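Local coordinates for spot 14 protein (Mus musculus, PDB 3ONT) that modulates lipogenesis, especially in the lactating mammary gland, and is important for making triglycerides with medium-length fatty acid chains, at the interface of chains A and B. Sequence-based numbering; all coordinates share one arbitrary frame. Chains: chain A/B, Spot 14 protein.

Contact 1: the interface of chains A and B. Residues chain A 74-78; chain B 11, 13-14.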
ATOM      1  N   HIS A  74       4.020 -11.970   1.612  1.00 80.47           N
ATOM      2  CA  HIS A  74       3.229 -12.283   2.798  1.00 84.35           C
ATOM      3  C   HIS A  74       1.963 -11.431   2.863  1.00 83.98           C
ATOM      4  O   HIS A  74       1.324 -11.349   3.913  1.00 84.30           O
ATOM      5  CB  HIS A  74       4.064 -12.130   4.073  1.00 86.05           C
ATOM      6  CG  HIS A  74       4.962 -13.297   4.341  1.00 90.02           C
ATOM      7  ND1 HIS A  74       6.179 -13.461   3.710  1.00 89.53           N
ATOM      8  CD2 HIS A  74       4.817 -14.365   5.160  1.00 93.92           C
ATOM      9  CE1 HIS A  74       6.744 -14.577   4.132  1.00 92.44           C
ATOM     10  NE2 HIS A  74       5.938 -15.145   5.012  1.00 95.57           N
ATOM     11  N   GLY A  75       1.614 -10.828   1.725  1.00 83.61           N
ATOM     12  CA  GLY A  75       0.496  -9.894   1.604  1.00 85.48           C
ATOM     13  C   GLY A  75       0.663  -8.602   2.397  1.00 86.44           C
ATOM     14  O   GLY A  75      -0.293  -7.833   2.535  1.00 86.32           O
ATOM     15  N   LEU A  76       1.873  -8.374   2.919  1.00 88.24           N
ATOM     16  CA  LEU A  76       2.220  -7.221   3.785  1.00 89.87           C
ATOM     17  C   LEU A  76       1.600  -7.303   5.201  1.00 93.89           C
ATOM     18  O   LEU A  76       0.541  -6.718   5.477  1.00 94.57           O
ATOM     19  CB  LEU A  76       1.946  -5.848   3.091  1.00 87.72           C
ATOM     20  CG  LEU A  76       2.379  -5.525   1.640  1.00 85.13           C
ATOM     21  CD1 LEU A  76       1.975  -4.145   1.209  1.00 83.45           C
ATOM     22  CD2 LEU A  76       3.862  -5.683   1.445  1.00 85.11           C
ATOM     23  N   LEU A  77       2.273  -8.034   6.096  1.00 98.11           N
ATOM     24  CA  LEU A  77       1.859  -8.123   7.507  1.00102.37           C
ATOM     25  C   LEU A  77       2.768  -7.277   8.416  1.00104.08           C
ATOM     26  O   LEU A  77       3.981  -7.506   8.467  1.00104.35           O
ATOM     27  CB  LEU A  77       1.798  -9.587   7.984  1.00105.50           C
ATOM     28  CG  LEU A  77       0.973  -9.867   9.254  1.00109.44           C
ATOM     29  CD1 LEU A  77      -0.012 -11.019   9.040  1.00110.89           C
ATOM     30  CD2 LEU A  77       1.870 -10.115  10.483  1.00112.58           C
ATOM     31  N   PRO A  78       2.181  -6.280   9.119  1.00105.54           N
ATOM     32  CA  PRO A  78       2.915  -5.413  10.058  1.00107.70           C
ATOM     33  C   PRO A  78       3.666  -6.172  11.165  1.00111.37           C
ATOM     34  O   PRO A  78       3.116  -7.093  11.774  1.00114.03           O
ATOM     35  CB  PRO A  78       1.810  -4.534  10.656  1.00108.68           C
ATOM     36  CG  PRO A  78       0.792  -4.454   9.582  1.00105.72           C
ATOM     37  CD  PRO A  78       0.800  -5.801   8.904  1.00104.51           C
TER
ATOM     38  N   PRO B  11      -2.342 -14.786   5.219  1.00115.15           N
ATOM     39  CA  PRO B  11      -2.668 -14.584   6.657  1.00114.87           C
ATOM     40  C   PRO B  11      -3.807 -13.583   6.925  1.00113.06           C
ATOM     41  O   PRO B  11      -4.051 -12.694   6.100  1.00112.15           O
ATOM     42  CB  PRO B  11      -1.346 -14.080   7.264  1.00115.30           C
ATOM     43  CG  PRO B  11      -0.514 -13.627   6.094  1.00114.97           C
ATOM     44  CD  PRO B  11      -0.927 -14.473   4.929  1.00115.25           C
ATOM     45  N   ASN B  13      -4.075 -11.136   9.099  1.00105.42           N
ATOM     46  CA  ASN B  13      -3.662  -9.792   9.493  1.00102.53           C
ATOM     47  C   ASN B  13      -2.944  -9.010   8.384  1.00 98.77           C
ATOM     48  O   ASN B  13      -2.547  -7.871   8.607  1.00 98.82           O
ATOM     49  CB  ASN B  13      -2.800  -9.855  10.778  1.00105.72           C
ATOM     50  CG  ASN B  13      -2.634  -8.489  11.467  1.00107.06           C
ATOM     51  OD1 ASN B  13      -1.515  -8.079  11.816  1.00107.96           O
ATOM     52  ND2 ASN B  13      -3.752  -7.785  11.665  1.00106.52           N
ATOM     53  N   CYS B  14      -2.781  -9.606   7.200  1.00 94.77           N
ATOM     54  CA  CYS B  14      -2.036  -8.938   6.118  1.00 91.70           C
ATOM     55  C   CYS B  14      -2.868  -7.899   5.360  1.00 90.12           C
ATOM     56  O   CYS B  14      -4.104  -7.984   5.326  1.00 89.29           O
ATOM     57  CB  CYS B  14      -1.400  -9.939   5.148  1.00 91.33           C
ATOM     58  SG  CYS B  14      -2.435 -10.615   3.810  1.00 87.13           S
TER

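Contact 2: the interface of chains A and B. Residues chain A 76, 123, 126-127, 130; chain B 15, 19, 76, 119, 126.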
ATOM      1  N   LEU A  76       1.873  -8.374   2.919  1.00 88.24           N
ATOM      2  CA  LEU A  76       2.220  -7.221   3.785  1.00 89.87           C
ATOM      3  C   LEU A  76       1.600  -7.303   5.201  1.00 93.89           C
ATOM      4  O   LEU A  76       0.541  -6.718   5.477  1.00 94.57           O
ATOM      5  CB  LEU A  76       1.946  -5.848   3.091  1.00 87.72           C
ATOM      6  CG  LEU A  76       2.379  -5.525   1.640  1.00 85.13           C
ATOM      7  CD1 LEU A  76       1.975  -4.145   1.209  1.00 83.45           C
ATOM      8  CD2 LEU A  76       3.862  -5.683   1.445  1.00 85.11           C
ATOM      9  N   PHE A 123       3.268   0.844   3.523  1.00 55.67           N
ATOM     10  CA  PHE A 123       2.385  -0.321   3.599  1.00 57.55           C
ATOM     11  C   PHE A 123       1.733  -0.449   4.959  1.00 58.73           C
ATOM     12  O   PHE A 123       0.582  -0.832   5.041  1.00 59.31           O
ATOM     13  CB  PHE A 123       2.989  -1.637   2.995  1.00 59.93           C
ATOM     14  CG  PHE A 123       3.662  -2.586   3.979  1.00 62.36           C
ATOM     15  CD1 PHE A 123       2.934  -3.278   4.942  1.00 64.27           C
ATOM     16  CD2 PHE A 123       5.044  -2.851   3.873  1.00 65.30           C
ATOM     17  CE1 PHE A 123       3.578  -4.188   5.840  1.00 68.89           C
ATOM     18  CE2 PHE A 123       5.728  -3.781   4.761  1.00 67.52           C
ATOM     19  CZ  PHE A 123       4.985  -4.447   5.744  1.00 69.94           C
ATOM     20  N   LEU A 126      -1.179   2.253   5.163  1.00 60.03           N
ATOM     21  CA  LEU A 126      -2.304   1.706   4.418  1.00 59.93           C
ATOM     22  C   LEU A 126      -3.074   0.712   5.271  1.00 61.63           C
ATOM     23  O   LEU A 126      -4.297   0.807   5.410  1.00 63.05           O
ATOM     24  CB  LEU A 126      -1.839   0.990   3.169  1.00 60.03           C
ATOM     25  CG  LEU A 126      -1.512   1.837   1.955  1.00 60.59           C
ATOM     26  CD1 LEU A 126      -1.495   0.926   0.751  1.00 61.29           C
ATOM     27  CD2 LEU A 126      -2.577   2.928   1.783  1.00 61.31           C
ATOM     28  N   HIS A 127      -2.352  -0.232   5.854  1.00 62.68           N
ATOM     29  CA  HIS A 127      -2.958  -1.269   6.677  1.00 64.71           C
ATOM     30  C   HIS A 127      -3.755  -0.609   7.790  1.00 64.39           C
ATOM     31  O   HIS A 127      -4.875  -1.023   8.083  1.00 65.92           O
ATOM     32  CB  HIS A 127      -1.869  -2.216   7.242  1.00 67.30           C
ATOM     33  CG  HIS A 127      -2.406  -3.413   7.977  1.00 71.17           C
ATOM     34  ND1 HIS A 127      -2.896  -3.343   9.267  1.00 73.74           N
ATOM     35  CD2 HIS A 127      -2.520  -4.711   7.606  1.00 73.63           C
ATOM     36  CE1 HIS A 127      -3.294  -4.543   9.656  1.00 75.98           C
ATOM     37  NE2 HIS A 127      -3.076  -5.391   8.667  1.00 76.71           N
ATOM     38  N   LEU A 130      -7.042   1.346   6.407  1.00 57.67           N
ATOM     39  CA  LEU A 130      -8.131   0.434   6.037  1.00 57.64           C
ATOM     40  C   LEU A 130      -8.747  -0.274   7.260  1.00 60.10           C
ATOM     41  O   LEU A 130      -9.953  -0.507   7.305  1.00 60.27           O
ATOM     42  CB  LEU A 130      -7.665  -0.588   5.002  1.00 56.72           C
ATOM     43  CG  LEU A 130      -7.178  -0.049   3.654  1.00 55.41           C
ATOM     44  CD1 LEU A 130      -6.803  -1.161   2.741  1.00 54.87           C
ATOM     45  CD2 LEU A 130      -8.242   0.791   2.996  1.00 54.75           C
TER
ATOM     46  N   LEU B  15      -2.170  -6.926   4.762  1.00 88.80           N
ATOM     47  CA  LEU B  15      -2.786  -5.823   4.016  1.00 86.57           C
ATOM     48  C   LEU B  15      -3.811  -6.299   2.984  1.00 84.86           C
ATOM     49  O   LEU B  15      -4.904  -5.723   2.866  1.00 84.18           O
ATOM     50  CB  LEU B  15      -1.726  -4.947   3.330  1.00 87.55           C
ATOM     51  CG  LEU B  15      -2.287  -3.846   2.412  1.00 87.50           C
ATOM     52  CD1 LEU B  15      -2.525  -2.584   3.204  1.00 87.94           C
ATOM     53  CD2 LEU B  15      -1.414  -3.555   1.194  1.00 88.32           C
HETATM   54  N   MSE B  19      -7.613  -5.453   2.806  1.00 68.71           N
HETATM   55  CA  MSE B  19      -8.243  -4.830   1.649  1.00 68.39           C
HETATM   56  C   MSE B  19      -9.615  -5.393   1.316  1.00 69.54           C
HETATM   57  O   MSE B  19     -10.585  -4.625   1.189  1.00 69.52           O
HETATM   58  CB  MSE B  19      -7.354  -4.860   0.421  1.00 68.50           C
HETATM   59  CG  MSE B  19      -6.500  -3.649   0.337  1.00 69.27           C
HETATM   60 SE   MSE B  19      -5.035  -3.774  -0.930  1.00 73.84          SE
HETATM   61  CE  MSE B  19      -5.906  -3.345  -2.638  1.00 72.42           C
ATOM     62  N   LEU B  76      -5.934  -0.459  -6.835  1.00 88.24           N
ATOM     63  CA  LEU B  76      -5.173   0.798  -6.633  1.00 89.87           C
ATOM     64  C   LEU B  76      -4.383   1.251  -7.885  1.00 93.89           C
ATOM     65  O   LEU B  76      -3.180   0.979  -8.022  1.00 94.57           O
ATOM     66  CB  LEU B  76      -4.286   0.759  -5.348  1.00 87.72           C
ATOM     67  CG  LEU B  76      -4.798   0.264  -3.973  1.00 85.13           C
ATOM     68  CD1 LEU B  76      -3.739   0.309  -2.911  1.00 83.45           C
ATOM     69  CD2 LEU B  76      -5.995   1.043  -3.503  1.00 85.11           C
ATOM     70  N   PHE B 119      -4.307   8.162   2.353  1.00 54.07           N
ATOM     71  CA  PHE B 119      -4.408   6.848   1.744  1.00 53.94           C
ATOM     72  C   PHE B 119      -3.817   6.918   0.356  1.00 55.46           C
ATOM     73  O   PHE B 119      -2.949   6.121  -0.010  1.00 56.49           O
ATOM     74  CB  PHE B 119      -5.872   6.400   1.684  1.00 54.22           C
ATOM     75  CG  PHE B 119      -6.101   5.151   0.879  1.00 55.31           C
ATOM     76  CD1 PHE B 119      -5.838   3.889   1.426  1.00 56.27           C
ATOM     77  CD2 PHE B 119      -6.620   5.222  -0.411  1.00 57.29           C
ATOM     78  CE1 PHE B 119      -6.060   2.699   0.683  1.00 57.53           C
ATOM     79  CE2 PHE B 119      -6.849   4.043  -1.170  1.00 59.28           C
ATOM     80  CZ  PHE B 119      -6.563   2.784  -0.617  1.00 58.48           C
ATOM     81  N   LEU B 126       3.792   3.429  -2.643  1.00 60.03           N
ATOM     82  CA  LEU B 126       4.006   1.995  -2.776  1.00 59.93           C
ATOM     83  C   LEU B 126       4.142   1.612  -4.240  1.00 61.63           C
ATOM     84  O   LEU B 126       5.101   0.940  -4.635  1.00 63.05           O
ATOM     85  CB  LEU B 126       2.852   1.211  -2.193  1.00 60.03           C
ATOM     86  CG  LEU B 126       2.824   1.016  -0.690  1.00 60.59           C
ATOM     87  CD1 LEU B 126       1.869  -0.114  -0.391  1.00 61.29           C
ATOM     88  CD2 LEU B 126       4.232   0.671  -0.187  1.00 61.31           C
TER

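Contact 3: the interface of chains A and B. Residues chain A 32-35, 38-39; chain B 144, 148.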
ATOM      1  N   VAL A  32      18.557 -16.741 -10.916  1.00 60.80           N
ATOM      2  CA  VAL A  32      19.705 -16.370 -11.753  1.00 58.22           C
ATOM      3  C   VAL A  32      20.990 -16.134 -10.953  1.00 56.80           C
ATOM      4  O   VAL A  32      22.076 -16.603 -11.340  1.00 58.28           O
ATOM      5  CB  VAL A  32      19.382 -15.123 -12.617  1.00 57.25           C
ATOM      6  CG1 VAL A  32      20.640 -14.513 -13.220  1.00 54.10           C
ATOM      7  CG2 VAL A  32      18.369 -15.475 -13.706  1.00 57.78           C
ATOM      8  N   VAL A  33      20.870 -15.414  -9.842  1.00 54.04           N
ATOM      9  CA  VAL A  33      22.032 -15.051  -9.033  1.00 52.32           C
ATOM     10  C   VAL A  33      22.472 -16.255  -8.212  1.00 54.13           C
ATOM     11  O   VAL A  33      22.223 -16.352  -7.017  1.00 53.77           O
ATOM     12  CB  VAL A  33      21.760 -13.780  -8.170  1.00 50.56           C
ATOM     13  CG1 VAL A  33      22.923 -13.472  -7.270  1.00 47.46           C
ATOM     14  CG2 VAL A  33      21.471 -12.572  -9.083  1.00 49.19           C
HETATM   15  N   MSE A  34      23.149 -17.177  -8.882  1.00 57.59           N
HETATM   16  CA  MSE A  34      23.516 -18.463  -8.298  1.00 61.11           C
HETATM   17  C   MSE A  34      24.575 -18.343  -7.207  1.00 59.22           C
HETATM   18  O   MSE A  34      24.541 -19.097  -6.220  1.00 60.96           O
HETATM   19  CB  MSE A  34      24.043 -19.376  -9.395  1.00 66.48           C
HETATM   20  CG  MSE A  34      23.036 -19.663 -10.494  1.00 73.94           C
HETATM   21 SE   MSE A  34      22.310 -21.468 -10.361  1.00 84.97          SE
HETATM   22  CE  MSE A  34      21.267 -21.288  -8.705  1.00 80.31           C
ATOM     23  N   ILE A  35      25.527 -17.424  -7.405  1.00 54.81           N
ATOM     24  CA  ILE A  35      26.626 -17.221  -6.467  1.00 51.98           C
ATOM     25  C   ILE A  35      26.559 -15.756  -6.006  1.00 50.87           C
ATOM     26  O   ILE A  35      27.200 -14.858  -6.589  1.00 50.22           O
ATOM     27  CB  ILE A  35      28.025 -17.592  -7.093  1.00 51.30           C
ATOM     28  CG1 ILE A  35      27.950 -18.906  -7.890  1.00 50.98           C
ATOM     29  CG2 ILE A  35      29.118 -17.651  -6.007  1.00 49.54           C
ATOM     30  CD1 ILE A  35      29.177 -19.233  -8.719  1.00 49.87           C
ATOM     31  N   LEU A  38      29.515 -13.093  -5.397  1.00 44.87           N
ATOM     32  CA  LEU A  38      30.086 -12.373  -6.543  1.00 44.72           C
ATOM     33  C   LEU A  38      29.584 -10.912  -6.625  1.00 45.02           C
ATOM     34  O   LEU A  38      30.229 -10.067  -7.269  1.00 46.23           O
ATOM     35  CB  LEU A  38      29.790 -13.112  -7.864  1.00 43.54           C
ATOM     36  CG  LEU A  38      30.360 -14.536  -7.972  1.00 46.61           C
ATOM     37  CD1 LEU A  38      30.144 -15.077  -9.371  1.00 47.20           C
ATOM     38  CD2 LEU A  38      31.860 -14.669  -7.573  1.00 42.69           C
ATOM     39  N   LEU A  39      28.439 -10.626  -5.996  1.00 43.21           N
ATOM     40  CA  LEU A  39      27.895  -9.262  -5.947  1.00 42.21           C
ATOM     41  C   LEU A  39      28.597  -8.383  -4.915  1.00 42.74           C
ATOM     42  O   LEU A  39      28.500  -7.157  -4.981  1.00 44.78           O
ATOM     43  CB  LEU A  39      26.391  -9.273  -5.666  1.00 41.62           C
ATOM     44  CG  LEU A  39      25.442  -9.962  -6.653  1.00 42.35           C
ATOM     45  CD1 LEU A  39      23.975  -9.946  -6.166  1.00 41.39           C
ATOM     46  CD2 LEU A  39      25.521  -9.325  -8.046  1.00 42.64           C
TER
ATOM     47  N   TYR B 144      24.514  -9.510 -13.169  1.00 54.70           N
ATOM     48  CA  TYR B 144      25.062 -10.831 -12.839  1.00 54.81           C
ATOM     49  C   TYR B 144      25.315 -11.695 -14.072  1.00 56.75           C
ATOM     50  O   TYR B 144      26.341 -12.370 -14.175  1.00 56.88           O
ATOM     51  CB  TYR B 144      24.129 -11.585 -11.910  1.00 53.55           C
ATOM     52  CG  TYR B 144      24.715 -12.880 -11.408  1.00 54.13           C
ATOM     53  CD1 TYR B 144      24.518 -14.074 -12.102  1.00 54.50           C
ATOM     54  CD2 TYR B 144      25.470 -12.917 -10.226  1.00 53.72           C
ATOM     55  CE1 TYR B 144      25.040 -15.259 -11.633  1.00 55.21           C
ATOM     56  CE2 TYR B 144      25.995 -14.097  -9.752  1.00 54.12           C
ATOM     57  CZ  TYR B 144      25.780 -15.266 -10.459  1.00 55.86           C
ATOM     58  OH  TYR B 144      26.297 -16.455  -9.985  1.00 58.35           O
ATOM     59  N   THR B 148      29.123 -12.879 -15.186  1.00 65.86           N
ATOM     60  CA  THR B 148      29.532 -14.267 -15.271  1.00 67.65           C
ATOM     61  C   THR B 148      29.473 -14.729 -16.722  1.00 71.51           C
ATOM     62  O   THR B 148      29.285 -15.916 -16.997  1.00 72.52           O
ATOM     63  CB  THR B 148      28.677 -15.161 -14.379  1.00 66.77           C
ATOM     64  OG1 THR B 148      27.315 -15.091 -14.808  1.00 68.18           O
ATOM     65  CG2 THR B 148      28.768 -14.715 -12.936  1.00 65.59           C
TER

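Contact 1: the interface of chains A and B
A:Leu77 meets B:Asn13 and B:Pro11 through one methyl branch. CD1 of A:Leu77 lies 3.5 Å from CB of B:Asn13. CD1 of A:Leu77 also lies 3.8 Å from CB in the ring of B:Pro11. The side chains of A:Leu77 and B:Asn13 are roughly perpendicular. The amide oxygen OD1 of B:Asn13 comes no nearer than 4.0 Å to CG of A:Leu77, so the aliphatic CB carries the touch.

Next to this, B:Cys14 packs on the backbone of chain A. CB of B:Cys14 sits 3.3 Å from the carbonyl O of A:His74. The thiol SG of B:Cys14 lies 3.7 Å from CA of A:Gly75, where no side chain intervenes. SG is placed between the backbone N and the carbonyl carbon (chi1 83°), and this turns it toward the glycine. A weak hydrogen bond from SG to the carbonyl O of B:Pro11 may help to hold it.

Further out, positive phi at A:Gly75 and A:Leu76 probably lets the loop after helix 58-73 turn and direct its carbonyls at chain B. The B residues form the stretch leading into helix 15-32. The patch joins two loops of the Spot 14 homodimer and probably helps to fix the start of that helix against the partner.

Contact 2: the interface of chains A and B
B:Leu15 turns CG away from its backbone N (chi1 174°), which carries its two methyls in among chain A side chains. A:Leu126 is turned differently, with CG opposite the carbonyl carbon (chi1 -81°), and its branches reach toward chain B. Both belong to the apolar core of the helical-bundle homodimer of the SPOT14 family.

The methyls of B:Leu15 divide the work. CD1 of B:Leu15 packs 3.6 Å from CB of A:Leu126 and also lies against the backbone of A:His127. CD2 of B:Leu15 lies 3.4 Å from CD1 of A:Leu76. The side chains of A:Leu76 and B:Leu15 run alongside each other and point the same way.

The branches of A:Leu126 are shared too. CD1 of A:Leu126 meets CD1 of B:Leu126 at 3.7 Å, and these two equivalent leucines from helices 115-147 approach tip to tip. CD2 of A:Leu126 touches the rim of B:Phe119, 3.4 Å from CD1 of B:Phe119, with the side chains at about a right angle. A:Leu130 extends the apolar surface. CD2 of A:Leu130 meets CE1 of B:Phe119, and CD1 of A:Leu130 lies 3.5 Å from CG of selenomethionine B:Met19.

A backbone hydrogen bond borders the core. The N of B:Leu15 donates to the carbonyl O of A:Leu76 at 2.8 Å. The ring edge of A:His127 meets this N in plane through carbon CD2, a van der Waals contact. A:Leu76 also rests its CD2 near the rim of one face of the A:Phe123 ring.

Contact 3: the interface of chains A and B
A hydrogen bond joins B:Tyr144 to the backbone of A:Ile35. The backbone N of A:Ile35 donates to the phenol oxygen OH of B:Tyr144 at 2.9 Å, with an angle of 146° at the hydrogen. Within chain B, OG1 of B:Thr148 donates to the carbonyl O of B:Tyr144 at 3.0 Å. This ties B:Thr148 back to the last turn of its helix.

B:Tyr144 dominates the patch: the partner hides 101 Å² of it, the largest area here. Its ring is packed on both faces. CA of A:Val33 stands over the centre of one face, 3.9 Å from the B:Tyr144 ring centroid, as a CH-pi contact. On the opposite face, CG2 of B:Thr148 lies toward the rim. The ring is thus held between the partner's backbone and a residue of its own chain.

Apolar contacts surround it. CG1 of A:Val33 lies 3.9 Å from CD2 of B:Tyr144, and CG2 of the valine lies near the tyrosine CB and CG. CG1 of A:Val32 lies beside CD1 of B:Tyr144, the side chains antiparallel, and the A:Val32 carbonyl O approaches ring carbon CE1. CD1 of A:Leu38 meets CG2 of B:Thr148 at 3.8 Å, the side chains square across each other.

B:Tyr144 points CG away from its backbone N (chi1 -173°), which extends the ring across to chain A. It sits near the end of helix 115-147. Its partners run from the end of helix 15-32 into the 3-10 helix 36-39, at an outer end of the elongated helical dimer.

Contact 1 and contact 2 adjoin, with the centres of their C-alpha atoms about 10 Å apart. They share A:Leu76, and B:Cys14 and B:Leu15 continue the chain from one into the other. The C-alpha centre of contact 3 lies about 30 Å from that of contact 1 and about 33 Å from that of contact 2. Helix 115-147 of chain B runs from contact 2 to contact 3. Helix 15-32 of chain A links contact 3 to the two-fold twin of contact 2. The homodimer is therefore joined near its middle and again at both ends, which probably keeps the long helices aligned.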